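Local coordinates for uncharacterized protein from DUF364 family (Desulfitobacterium hafniense, PDB 3L5O) that is of unknown function but combines an enolase-like and a Rossmann-like fold in a site with a possible role in heavy-metal chelation, at residues 92-97 with 198-203; 130-135 with 216-221; 164-169 with 177-182; 190-195 with 203-208. All coordinates share one frame; numbering follows the deposited sequence.

Contact 1 (92-97 with 198-203); sequences VEASIG and VDKTLP. With IMD (imidazole), chain D.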
# COMPACT_ATOMS: atom_id res chain seq x y z
N VAL A 92 -8.26 -10.76 5.20
CA VAL A 92 -7.14 -11.02 6.14
C VAL A 92 -6.01 -11.82 5.44
O VAL A 92 -4.84 -11.57 5.66
CB VAL A 92 -7.61 -11.74 7.40
CG1 VAL A 92 -6.42 -12.12 8.27
CG2 VAL A 92 -8.57 -10.87 8.18
N GLU A 93 -6.38 -12.80 4.63
CA GLU A 93 -5.44 -13.58 3.84
C GLU A 93 -4.74 -12.67 2.82
O GLU A 93 -3.53 -12.74 2.65
CB GLU A 93 -6.17 -14.73 3.18
CG GLU A 93 -5.32 -15.52 2.21
CD GLU A 93 -5.95 -16.81 1.76
OE1 GLU A 93 -6.95 -17.24 2.37
OE2 GLU A 93 -5.40 -17.41 0.78
N ALA A 94 -5.50 -11.82 2.15
CA ALA A 94 -4.95 -10.89 1.16
C ALA A 94 -3.95 -9.93 1.78
O ALA A 94 -2.93 -9.66 1.18
CB ALA A 94 -6.04 -10.13 0.45
N SER A 95 -4.20 -9.51 3.01
CA SER A 95 -3.29 -8.60 3.71
C SER A 95 -1.94 -9.27 3.96
O SER A 95 -0.92 -8.65 3.82
CB SER A 95 -3.91 -8.05 5.01
OG SER A 95 -3.82 -8.98 6.09
N ILE A 96 -1.96 -10.56 4.28
CA ILE A 96 -0.74 -11.39 4.43
C ILE A 96 0.05 -11.51 3.12
O ILE A 96 1.27 -11.40 3.11
CB ILE A 96 -1.16 -12.78 4.96
CG1 ILE A 96 -1.69 -12.61 6.40
CG2 ILE A 96 -0.04 -13.77 4.92
CD1 ILE A 96 -2.33 -13.87 6.99
N GLY A 97 -0.67 -11.75 2.03
CA GLY A 97 -0.12 -11.73 0.69
C GLY A 97 0.57 -10.44 0.35
O GLY A 97 1.63 -10.47 -0.23
N VAL A 198 -5.31 -4.83 -1.45
CA VAL A 198 -5.89 -5.91 -0.67
C VAL A 198 -7.34 -6.19 -1.04
O VAL A 198 -7.76 -7.34 -1.17
CB VAL A 198 -5.82 -5.58 0.84
CG1 VAL A 198 -6.60 -6.62 1.65
CG2 VAL A 198 -4.35 -5.50 1.33
N ASP A 199 -8.15 -5.15 -1.23
CA ASP A 199 -9.55 -5.44 -1.53
C ASP A 199 -9.88 -5.57 -3.03
O ASP A 199 -11.02 -5.86 -3.39
CB ASP A 199 -10.49 -4.50 -0.75
CG ASP A 199 -10.28 -3.11 -1.07
OD1 ASP A 199 -9.79 -2.86 -2.20
OD2 ASP A 199 -10.59 -2.18 -0.27
N LYS A 200 -8.87 -5.43 -3.89
CA LYS A 200 -9.02 -5.64 -5.34
C LYS A 200 -9.84 -4.57 -6.04
O LYS A 200 -10.32 -4.76 -7.15
CB LYS A 200 -9.53 -7.05 -5.67
CG LYS A 200 -8.42 -8.10 -6.01
CD LYS A 200 -7.55 -8.51 -4.84
CE LYS A 200 -8.31 -9.44 -3.87
NZ LYS A 200 -7.45 -9.64 -2.65
N THR A 201 -9.95 -3.40 -5.42
CA THR A 201 -10.55 -2.23 -6.09
C THR A 201 -9.56 -1.53 -7.00
O THR A 201 -9.95 -0.77 -7.89
CB THR A 201 -11.10 -1.22 -5.05
OG1 THR A 201 -10.10 -0.89 -4.08
CG2 THR A 201 -12.26 -1.83 -4.30
N LEU A 202 -8.27 -1.80 -6.78
CA LEU A 202 -7.22 -1.03 -7.44
C LEU A 202 -7.32 -1.04 -8.98
O LEU A 202 -7.24 0.01 -9.57
CB LEU A 202 -5.82 -1.47 -6.99
CG LEU A 202 -4.63 -0.70 -7.59
CD1 LEU A 202 -4.66 0.76 -7.21
CD2 LEU A 202 -3.31 -1.31 -7.12
N PRO A 203 -7.45 -2.19 -9.64
CA PRO A 203 -7.43 -2.16 -11.11
C PRO A 203 -8.53 -1.25 -11.68
O PRO A 203 -8.24 -0.47 -12.58
CB PRO A 203 -7.61 -3.62 -11.50
CG PRO A 203 -7.15 -4.42 -10.28
CD PRO A 203 -7.53 -3.58 -9.10
N1 IMD D . -10.34 1.96 0.17
C2 IMD D . -9.47 0.96 -0.12
N3 IMD D . -9.94 0.29 -1.18
C4 IMD D . -11.10 0.84 -1.57
C5 IMD D . -11.36 1.90 -0.71
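A94 turns its methyl group toward the end of helix 195-199, where CB lies 3.8 Å from V198 CG1 and 3.4 Å from K200 NZ. V198 presents both branches: CG1, set anti to the backbone N (chi1 172°), faces A94 CB and S95 N, while CG2 lies against S95 CA. The ammonium group of K200 is brought here by a chain bent at chi2 and chi3, which folds back so that NZ bonds V198 O at 2.8 Å; V86 O and S88 O also accept from it. Helix 91-105, probably of the enolase-like part, packs here on what is probably the Rossmann-like part. Past D199 the chain leaves the helix, K200 taking positive phi, and D199 fixes the turn that follows: its OD1 accepts from T201 N at 3.3 Å, an Asx turn, and from T201 OG1 at 2.7 Å, both from one face of the carboxylate. D199 OD2 holds W168 NE1. A bound imidazole, probably from the crystallisation liquor, has N3 2.7 Å from D199 OD2 and bonds OD1 only weakly. With an alanine replacing this aspartate, T201 N and OG1 would probably lose their shared acceptor and W168 NE1 its partner.

Contact 2 (130-135 with 216-221); sequences DPFIMS and TLVGPG. With EDO (1,2-ethanediol), chain G.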
# COMPACT_ATOMS: atom_id res chain seq x y z
N ASP A 130 6.27 13.07 2.79
CA ASP A 130 4.83 12.87 2.72
C ASP A 130 4.35 13.29 1.33
O ASP A 130 4.63 14.41 0.92
CB ASP A 130 4.18 13.75 3.79
CG ASP A 130 2.68 13.59 3.89
OD1 ASP A 130 1.96 13.85 2.91
OD2 ASP A 130 2.13 13.23 4.95
N PRO A 131 3.60 12.45 0.62
CA PRO A 131 3.25 12.75 -0.78
C PRO A 131 2.23 13.87 -0.92
O PRO A 131 2.18 14.52 -1.97
CB PRO A 131 2.66 11.43 -1.28
CG PRO A 131 2.14 10.77 -0.10
CD PRO A 131 3.00 11.19 1.07
N PHE A 132 1.42 14.09 0.12
CA PHE A 132 0.38 15.11 0.08
C PHE A 132 1.04 16.48 0.24
O PHE A 132 0.75 17.40 -0.52
CB PHE A 132 -0.69 14.86 1.15
CG PHE A 132 -1.42 13.54 0.98
CD1 PHE A 132 -2.22 13.31 -0.13
CD2 PHE A 132 -1.28 12.51 1.92
CE1 PHE A 132 -2.88 12.08 -0.30
CE2 PHE A 132 -1.94 11.30 1.76
CZ PHE A 132 -2.75 11.09 0.66
N ILE A 133 1.98 16.56 1.18
CA ILE A 133 2.79 17.77 1.38
C ILE A 133 3.69 18.05 0.19
O ILE A 133 3.78 19.20 -0.25
CB ILE A 133 3.61 17.65 2.67
CG1 ILE A 133 2.69 17.88 3.87
CG2 ILE A 133 4.75 18.68 2.71
CD1 ILE A 133 3.14 17.16 5.10
N MSE A 134 4.36 17.03 -0.31
CA MSE A 134 5.18 17.17 -1.51
C MSE A 134 4.47 17.83 -2.68
O MSE A 134 5.10 18.53 -3.46
CB MSE A 134 5.59 15.80 -2.03
CG MSE A 134 6.76 15.14 -1.35
SE MSE A 134 6.99 13.40 -2.27
CE MSE A 134 8.65 13.87 -3.31
N SER A 135 3.17 17.57 -2.85
CA SER A 135 2.45 17.98 -4.06
C SER A 135 1.45 19.12 -3.85
O SER A 135 0.58 19.33 -4.68
CB SER A 135 1.77 16.76 -4.71
OG SER A 135 1.02 16.01 -3.78
N THR A 216 -0.96 8.23 -7.63
CA THR A 216 -0.04 7.83 -6.57
C THR A 216 -0.71 6.79 -5.69
O THR A 216 -1.86 6.98 -5.32
CB THR A 216 0.29 9.06 -5.70
OG1 THR A 216 0.87 10.09 -6.51
CG2 THR A 216 1.35 8.76 -4.65
N LEU A 217 0.01 5.70 -5.39
CA LEU A 217 -0.39 4.69 -4.39
C LEU A 217 0.32 5.02 -3.10
O LEU A 217 1.51 5.28 -3.13
CB LEU A 217 -0.02 3.29 -4.85
CG LEU A 217 -0.71 2.13 -4.15
CD1 LEU A 217 -2.15 2.03 -4.55
CD2 LEU A 217 0.04 0.83 -4.55
N VAL A 218 -0.43 5.09 -1.99
CA VAL A 218 0.09 5.66 -0.75
C VAL A 218 -0.23 4.79 0.44
O VAL A 218 -1.35 4.29 0.58
CB VAL A 218 -0.57 7.07 -0.41
CG1 VAL A 218 0.05 7.67 0.86
CG2 VAL A 218 -0.45 8.02 -1.53
N GLY A 219 0.74 4.67 1.34
CA GLY A 219 0.51 4.05 2.62
C GLY A 219 1.62 3.03 2.89
O GLY A 219 2.41 2.71 2.02
N PRO A 220 1.67 2.55 4.12
CA PRO A 220 2.70 1.61 4.57
C PRO A 220 2.77 0.29 3.80
O PRO A 220 3.86 -0.30 3.72
CB PRO A 220 2.29 1.35 6.02
CG PRO A 220 1.54 2.55 6.42
CD PRO A 220 0.75 2.93 5.23
N GLY A 221 1.64 -0.15 3.24
CA GLY A 221 1.53 -1.34 2.44
C GLY A 221 1.75 -1.16 0.93
O GLY A 221 1.45 -2.06 0.14
C1 EDO G . 1.02 10.00 3.69
O1 EDO G . 2.25 10.55 4.11
C2 EDO G . 0.53 9.01 4.71
O2 EDO G . -0.55 9.58 5.43
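P131 and F132 meet V218 through carbon alone. The pyrrolidine ring of P131 reaches the valine with CG, 3.9 Å from V218 CG1 and 4.0 Å from V218 CG2, so both branches rest against one ring atom. F132 swings its ring back toward the strand (chi1 -62°, CG anti to the carbonyl carbon), and CE2 comes obliquely to 4.2 Å from the same V218 CG1. T216, two residues earlier on this face of the strand, adds a looser touch of CG2 on P131 CB.

The hydrogen bonds lie within 130-135 and shape the short helix. D130 is its N-cap: OD1 accepts from F132 N at 2.9 Å, nearly along the C-O axis, and from I133 N at 3.2 Å, from above the carboxylate plane. Were the cap an alanine, both amides are likely to lack their acceptor and the first turn, with P131 and F132 on it, to shift against V218. S135, at the far end, sends OG back to P131 O at 2.6 Å and also meets Y191 OH.

A bound ethanediol, probably from the crystallisation liquor, lies beside the group: C1 is 3.8 Å from V218 CG1, and O1 bonds D130 OD2 weakly. K265 NZ bonds the ethanediol too and forms a long, weak ion pair with D130 OD2.

Helix 131-134 thereby lies on the Rossmann-like sheet over strand 214-218, with P131 also touching the adjacent strand 235-241 and F132 set edge-to-face against F150.

Contact 3 (164-169 with 177-182); sequences SILEWS and LPASEF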
# COMPACT_ATOMS: atom_id res chain seq x y z
N SER A 164 -11.93 15.83 -3.51
CA SER A 164 -12.91 14.79 -3.16
C SER A 164 -12.25 13.59 -2.50
O SER A 164 -11.31 13.00 -3.08
CB SER A 164 -13.63 14.30 -4.39
OG SER A 164 -14.27 15.35 -5.07
N ILE A 165 -12.76 13.22 -1.32
CA ILE A 165 -12.31 12.06 -0.55
C ILE A 165 -13.39 11.00 -0.68
O ILE A 165 -14.56 11.31 -0.53
CB ILE A 165 -12.03 12.40 0.92
CG1 ILE A 165 -10.86 13.39 1.01
CG2 ILE A 165 -11.65 11.09 1.74
CD1 ILE A 165 -10.74 14.08 2.31
N LEU A 166 -12.97 9.79 -1.04
CA LEU A 166 -13.83 8.61 -1.25
C LEU A 166 -13.38 7.55 -0.30
O LEU A 166 -12.19 7.27 -0.24
CB LEU A 166 -13.69 8.10 -2.67
CG LEU A 166 -14.16 9.00 -3.82
CD1 LEU A 166 -13.04 9.88 -4.38
CD2 LEU A 166 -14.68 8.16 -4.91
N GLU A 167 -14.31 6.97 0.46
CA GLU A 167 -14.01 5.88 1.41
C GLU A 167 -15.12 4.82 1.41
O GLU A 167 -16.26 5.11 1.08
CB GLU A 167 -13.90 6.44 2.83
CG GLU A 167 -12.82 7.50 3.04
CD GLU A 167 -13.02 8.31 4.31
OE1 GLU A 167 -14.14 8.77 4.54
OE2 GLU A 167 -12.06 8.50 5.08
N TRP A 168 -14.80 3.60 1.83
CA TRP A 168 -15.81 2.54 2.03
C TRP A 168 -16.86 2.98 2.97
O TRP A 168 -18.03 2.74 2.72
CB TRP A 168 -15.19 1.25 2.60
CG TRP A 168 -14.60 0.36 1.56
CD1 TRP A 168 -13.27 -0.02 1.46
CD2 TRP A 168 -15.28 -0.28 0.48
NE1 TRP A 168 -13.11 -0.85 0.37
CE2 TRP A 168 -14.31 -1.04 -0.25
CE3 TRP A 168 -16.62 -0.30 0.03
CZ2 TRP A 168 -14.64 -1.79 -1.39
CZ3 TRP A 168 -16.95 -1.06 -1.10
CH2 TRP A 168 -15.96 -1.79 -1.81
N SER A 169 -16.44 3.59 4.08
CA SER A 169 -17.35 4.06 5.11
C SER A 169 -17.08 5.53 5.32
O SER A 169 -16.28 5.89 6.18
CB SER A 169 -17.13 3.29 6.44
OG SER A 169 -17.33 1.89 6.28
N LEU A 177 -17.49 4.87 -1.85
CA LEU A 177 -16.67 4.35 -2.89
C LEU A 177 -17.29 4.22 -4.30
O LEU A 177 -16.60 4.47 -5.28
CB LEU A 177 -16.05 3.01 -2.43
CG LEU A 177 -14.79 2.74 -3.23
CD1 LEU A 177 -13.72 3.79 -2.90
CD2 LEU A 177 -14.28 1.29 -2.99
N PRO A 178 -18.56 3.86 -4.44
CA PRO A 178 -19.17 3.86 -5.78
C PRO A 178 -19.10 5.22 -6.52
O PRO A 178 -19.28 5.26 -7.74
CB PRO A 178 -20.63 3.43 -5.50
CG PRO A 178 -20.58 2.65 -4.22
CD PRO A 178 -19.50 3.35 -3.42
N ALA A 179 -18.87 6.32 -5.81
CA ALA A 179 -18.73 7.62 -6.43
C ALA A 179 -17.45 7.75 -7.26
O ALA A 179 -17.34 8.65 -8.05
CB ALA A 179 -18.80 8.74 -5.38
N SER A 180 -16.52 6.83 -7.09
CA SER A 180 -15.31 6.76 -7.92
C SER A 180 -15.61 6.76 -9.41
O SER A 180 -14.93 7.43 -10.17
CB SER A 180 -14.47 5.55 -7.53
OG SER A 180 -15.18 4.35 -7.73
N GLU A 181 -16.66 6.04 -9.81
CA GLU A 181 -17.07 5.98 -11.21
C GLU A 181 -17.44 7.35 -11.78
O GLU A 181 -17.28 7.61 -12.98
CB GLU A 181 -18.26 5.02 -11.38
CG GLU A 181 -17.95 3.55 -11.13
CD GLU A 181 -17.21 2.88 -12.27
OE1 GLU A 181 -17.28 3.38 -13.42
OE2 GLU A 181 -16.53 1.86 -12.02
N PHE A 182 -17.94 8.21 -10.90
CA PHE A 182 -18.45 9.51 -11.25
C PHE A 182 -17.36 10.58 -11.10
O PHE A 182 -17.32 11.51 -11.85
CB PHE A 182 -19.67 9.87 -10.38
CG PHE A 182 -20.87 8.97 -10.60
CD1 PHE A 182 -20.92 7.71 -10.05
CD2 PHE A 182 -21.91 9.38 -11.40
CE1 PHE A 182 -22.02 6.87 -10.28
CE2 PHE A 182 -23.01 8.55 -11.61
CZ PHE A 182 -23.05 7.30 -11.04
O HOH W 1 -18.69 2.93 0.15
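L177 loses more surface to this contact than any other residue, and W168 supplies the flat wall it meets. L177 CD2 stands over one face of the indole, 3.5 Å from the centroid of the six-membered ring and 14° off its normal, a CH-pi contact. CG lies anti to the backbone N (chi1 -157°), which carries this methyl to the ring; CB approaches the same indole near CE3. On the other flank L166, at the end of strand 162-167, has its CB 4.3 Å from L177 CD1. Its CD2 pushes on toward the start of helix 180-183, meeting S180 CB at 3.7 Å and A179 CB at 4.2 Å. The packing there is tight: L166 CD2 is 3.1 Å from S180 N and 3.4 Å from S180 CA, and chi2 of the leucine, 92°, departs from a staggered value. S180 is held by its own turn, OG and N both donating to L177 O. R61 makes a cation-pi contact with the indole.

The contact folds the start of helix 180-183 back on strand 162-167, across the connection that holds edge strand 175-176. Its side chains meet by dispersion and CH-pi contact, while a single water bridges W168 O and L177 N, so the fit rests mainly on shape.

Contact 4 (190-195 with 203-208); sequences VYITCA and PRLLEL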
# COMPACT_ATOMS: atom_id res chain seq x y z
N VAL A 190 -4.76 11.97 -8.65
CA VAL A 190 -5.44 10.94 -7.84
C VAL A 190 -4.45 10.26 -6.90
O VAL A 190 -3.35 9.89 -7.31
CB VAL A 190 -6.11 9.89 -8.75
CG1 VAL A 190 -6.73 8.79 -7.93
CG2 VAL A 190 -7.14 10.56 -9.65
N TYR A 191 -4.84 10.12 -5.64
CA TYR A 191 -4.12 9.33 -4.65
C TYR A 191 -4.99 8.18 -4.17
O TYR A 191 -6.16 8.39 -3.81
CB TYR A 191 -3.76 10.20 -3.43
CG TYR A 191 -3.01 11.43 -3.82
CD1 TYR A 191 -3.71 12.53 -4.34
CD2 TYR A 191 -1.63 11.51 -3.71
CE1 TYR A 191 -3.06 13.66 -4.75
CE2 TYR A 191 -0.95 12.67 -4.10
CZ TYR A 191 -1.68 13.74 -4.63
OH TYR A 191 -1.08 14.90 -5.06
N ILE A 192 -4.43 6.98 -4.09
CA ILE A 192 -5.18 5.81 -3.72
C ILE A 192 -4.44 5.08 -2.61
O ILE A 192 -3.26 4.73 -2.75
CB ILE A 192 -5.37 4.86 -4.92
CG1 ILE A 192 -6.06 5.55 -6.11
CG2 ILE A 192 -6.20 3.62 -4.52
CD1 ILE A 192 -5.88 4.78 -7.43
N THR A 193 -5.14 4.81 -1.52
CA THR A 193 -4.64 3.95 -0.49
C THR A 193 -4.20 2.55 -0.98
O THR A 193 -4.84 1.91 -1.82
CB THR A 193 -5.66 3.78 0.62
OG1 THR A 193 -5.15 2.85 1.58
CG2 THR A 193 -7.01 3.13 0.09
N CYS A 194 -3.11 2.08 -0.39
CA CYS A 194 -2.55 0.77 -0.74
C CYS A 194 -3.52 -0.34 -0.27
O CYS A 194 -3.41 -1.48 -0.72
CB CYS A 194 -1.17 0.61 -0.12
SG CYS A 194 -1.19 0.70 1.70
N ALA A 195 -4.49 -0.00 0.61
CA ALA A 195 -5.58 -0.94 0.97
C ALA A 195 -6.34 -1.42 -0.26
O ALA A 195 -6.98 -2.45 -0.21
CB ALA A 195 -6.56 -0.32 1.97
N PRO A 203 -7.45 -2.19 -9.64
CA PRO A 203 -7.43 -2.16 -11.11
C PRO A 203 -8.53 -1.25 -11.68
O PRO A 203 -8.24 -0.47 -12.58
CB PRO A 203 -7.61 -3.62 -11.50
CG PRO A 203 -7.15 -4.42 -10.28
CD PRO A 203 -7.53 -3.58 -9.10
N ARG A 204 -9.74 -1.27 -11.13
CA ARG A 204 -10.80 -0.41 -11.68
C ARG A 204 -10.48 1.06 -11.39
O ARG A 204 -10.65 1.93 -12.24
CB ARG A 204 -12.18 -0.79 -11.15
CG ARG A 204 -13.30 0.11 -11.71
CD ARG A 204 -13.31 0.14 -13.24
NE ARG A 204 -14.38 0.98 -13.75
CZ ARG A 204 -14.54 1.29 -15.04
NH1 ARG A 204 -13.70 0.85 -15.94
NH2 ARG A 204 -15.53 2.09 -15.40
N LEU A 205 -9.99 1.33 -10.19
CA LEU A 205 -9.61 2.68 -9.82
C LEU A 205 -8.56 3.25 -10.76
O LEU A 205 -8.64 4.41 -11.14
CB LEU A 205 -9.07 2.74 -8.39
CG LEU A 205 -10.10 2.46 -7.29
CD1 LEU A 205 -9.44 2.46 -5.93
CD2 LEU A 205 -11.29 3.42 -7.30
N LEU A 206 -7.58 2.43 -11.08
CA LEU A 206 -6.56 2.81 -12.08
C LEU A 206 -7.14 3.14 -13.44
O LEU A 206 -6.72 4.13 -14.06
CB LEU A 206 -5.47 1.72 -12.20
CG LEU A 206 -4.61 1.55 -10.92
CD1 LEU A 206 -3.50 0.54 -11.15
CD2 LEU A 206 -4.05 2.88 -10.47
N GLU A 207 -8.08 2.34 -13.93
CA GLU A 207 -8.75 2.62 -15.21
C GLU A 207 -9.58 3.90 -15.15
O GLU A 207 -9.55 4.70 -16.08
CB GLU A 207 -9.61 1.42 -15.63
CG GLU A 207 -10.37 1.61 -16.94
CD GLU A 207 -9.51 1.46 -18.21
OE1 GLU A 207 -8.27 1.33 -18.11
OE2 GLU A 207 -10.10 1.47 -19.32
N LEU A 208 -10.30 4.12 -14.06
CA LEU A 208 -11.05 5.35 -13.91
C LEU A 208 -10.16 6.59 -13.90
O LEU A 208 -10.58 7.66 -14.35
CB LEU A 208 -11.86 5.30 -12.60
CG LEU A 208 -12.99 4.30 -12.61
CD1 LEU A 208 -13.55 4.14 -11.21
CD2 LEU A 208 -14.03 4.74 -13.58
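I192 projects from strand 189-193 onto helix 202-208, within a beta-alpha-beta crossover of the Rossmann-like fold: the chain leaves this strand, passes through helices 195-199 and 202-208, and returns as the parallel neighbour 214-218 of the mostly parallel sheet. From CB, which points at the helix, the side chain divides. CG2, anti to the backbone N, goes to L205, where it meets CD1 at 3.7 Å. The other branch, CG1, lies anti to the carbonyl carbon (chi1 -57°) and continues extended, with chi2 163°, so that CD1 reaches L205 and L206 together: L205 CB lies 3.9 Å from it and L206 CD2 4.0 Å. CG2 and CD1 thus both touch L205, CD1 alone touches L206, and the isoleucine crosses both leucines at a slant. L205 points its CB at the strand, whereas L206 starts out away from it and only its CD2 returns; L206 also touches I215 of strand 214-218. L205 packs against V147 and S180 as well.

The strand ends in a turn into helix 195-199, and the loop is fixed there by T193, whose OG1 accepts from A195 N at 3.1 Å with an N-H...O angle of 158°.

All four contacts are largely buried, but contact 3 is the most peripheral, its centre about 18 Å from the chain's centre, and its W168 is exposed. Contacts 2, 3 and 4 all reach the same Rossmann-like sheet; in contacts 2 and 4 the strands 214-218 and 189-193 are neighbours, joined by T216 O to I192 N. The segments of contacts 1 and 4 share P203 of helix 202-208, though only contact 4 packs on that helix; contact 1 probably joins the two parts. Contact 4 meets through aliphatic carbon, and contact 2 likewise crosses by apolar touches, its protein hydrogen bonds staying within 130-135. Contacts 1 and 3 meet between D199 and W168. The salt bridge E181-R204 ties contact 3 to contact 4.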